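Local coordinates for hypothetical protein TTHA0303 (PDB 2YQY) that is of unknown function but folds as a four-helix bundle of the DinB superfamily with an exposed histidine triad, at residues V57-S60 with T61-L65. Sequence-based numbering, arbitrary orientation.
Sequences VEDS and TARVL
The carbonyl oxygen V57 O takes two bonds from one residue a helical turn on: T61 OG1 lies 2.7 Å from it and T61 N 2.8 Å, the two donors coming from opposite faces of the carbonyl plane. The hydroxyl, tilted 34° from that plane, is put there by the first torsion of T61 (chi1 -59°), which sets OG1 beside the backbone N and leaves CG2 anti to it. The hydroxyl of the buried T61 thus spends its proton on a carbonyl of its own helix, while its side chain also packs on W148 of helix 145-149. The next three rungs are ordinary i to i+4 bonds, from A62 N to E58 O, R63 N to D59 O and V64 N to S60 O, within helix 47-71, a long member of the four-helix bundle. The same spacing brings the partly exposed D59 and the exposed R63 together in a salt bridge, beside F119 of helix 106-126. D59 swings CG anti to its backbone N, and D59 OD2 receives R63 NE at 2.7 Å on its syn side, close to the guanidinium plane. R63 NH2 adds two weak bonds, 3.0 Å each, to D59 OD1 and D59 OD2; carboxylate and guanidinium are turned 53° apart, so the ion pair is skewed rather than a flat two-bond fork. An asparagine in place of D59 would probably leave the R63 guanidinium without its opposite charge and freer to swing, the more so as R66 brings a like charge near R63 NH1. The carboxylate of E58 takes its partner from helix 106-126, where its OE1 forms a salt bridge with R117.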
loop_
_atom_site.group_PDB
_atom_site.type_symbol
_atom_site.label_atom_id
_atom_site.label_comp_id
_atom_site.label_asym_id
_atom_site.label_seq_id
_atom_site.Cartn_x
_atom_site.Cartn_y
_atom_site.Cartn_z
ATOM N N VAL A 57 -4.241 -3.777 0.295
ATOM C CA VAL A 57 -3.482 -3.852 1.531
ATOM C C VAL A 57 -3.516 -2.495 2.255
ATOM O O VAL A 57 -3.572 -2.463 3.493
ATOM C CB VAL A 57 -2.052 -4.395 1.303
ATOM C CG1 VAL A 57 -1.173 -4.234 2.568
ATOM C CG2 VAL A 57 -2.108 -5.908 0.849
ATOM N N GLU A 58 -3.497 -1.386 1.524
ATOM C CA GLU A 58 -3.597 -0.067 2.177
ATOM C C GLU A 58 -4.982 0.143 2.761
ATOM O O GLU A 58 -5.126 0.714 3.816
ATOM C CB GLU A 58 -3.351 1.076 1.203
ATOM C CG GLU A 58 -1.953 1.066 0.659
ATOM C CD GLU A 58 -1.359 2.441 0.397
ATOM O OE1 GLU A 58 -2.105 3.446 0.218
ATOM O OE2 GLU A 58 -0.119 2.483 0.339
ATOM N N ASP A 59 -6.003 -0.346 2.068
ATOM C CA ASP A 59 -7.363 -0.281 2.608
ATOM C C ASP A 59 -7.470 -1.063 3.920
ATOM O O ASP A 59 -7.984 -0.568 4.908
ATOM C CB ASP A 59 -8.388 -0.771 1.587
ATOM C CG ASP A 59 -9.795 -0.730 2.126
ATOM O OD1 ASP A 59 -10.431 0.333 2.013
ATOM O OD2 ASP A 59 -10.268 -1.748 2.678
ATOM N N SER A 60 -6.943 -2.279 3.899
ATOM C CA SER A 60 -6.962 -3.194 5.017
ATOM C C SER A 60 -6.183 -2.560 6.209
ATOM O O SER A 60 -6.690 -2.498 7.374
ATOM C CB SER A 60 -6.325 -4.488 4.520
ATOM O OG SER A 60 -6.304 -5.428 5.537
ATOM N N THR A 61 -5.001 -2.014 5.906
ATOM C CA THR A 61 -4.171 -1.308 6.928
ATOM C C THR A 61 -4.926 -0.177 7.592
ATOM O O THR A 61 -4.913 -0.009 8.839
ATOM C CB THR A 61 -2.891 -0.732 6.285
ATOM O OG1 THR A 61 -2.146 -1.818 5.715
ATOM C CG2 THR A 61 -2.015 0.009 7.355
ATOM N N ALA A 62 -5.600 0.611 6.756
ATOM C CA ALA A 62 -6.416 1.729 7.257
ATOM C C ALA A 62 -7.504 1.245 8.224
ATOM O O ALA A 62 -7.750 1.870 9.251
ATOM C CB ALA A 62 -7.016 2.478 6.112
ATOM N N ARG A 63 -8.154 0.123 7.915
ATOM C CA ARG A 63 -9.158 -0.437 8.838
ATOM C C ARG A 63 -8.534 -0.955 10.142
ATOM O O ARG A 63 -9.150 -0.882 11.198
ATOM C CB ARG A 63 -9.930 -1.574 8.156
ATOM C CG ARG A 63 -10.639 -1.116 6.897
ATOM C CD ARG A 63 -11.457 -2.233 6.211
ATOM N NE ARG A 63 -11.768 -1.773 4.868
ATOM C CZ ARG A 63 -12.765 -0.939 4.584
ATOM N NH1 ARG A 63 -13.602 -0.545 5.536
ATOM N NH2 ARG A 63 -12.961 -0.534 3.335
ATOM N N VAL A 64 -7.327 -1.509 10.065
ATOM C CA VAL A 64 -6.612 -1.958 11.277
ATOM C C VAL A 64 -6.332 -0.754 12.136
ATOM O O VAL A 64 -6.578 -0.775 13.362
ATOM C CB VAL A 64 -5.288 -2.721 10.937
ATOM C CG1 VAL A 64 -4.435 -2.904 12.220
ATOM C CG2 VAL A 64 -5.598 -4.086 10.264
ATOM N N LEU A 65 -5.831 0.323 11.505
ATOM C CA LEU A 65 -5.562 1.539 12.263
ATOM C C LEU A 65 -6.825 2.067 12.894
ATOM O O LEU A 65 -6.793 2.569 14.024
ATOM C CB LEU A 65 -4.923 2.616 11.372
ATOM C CG LEU A 65 -3.486 2.324 10.845
ATOM C CD1 LEU A 65 -2.934 3.434 9.921
ATOM C CD2 LEU A 65 -2.549 2.096 11.999
#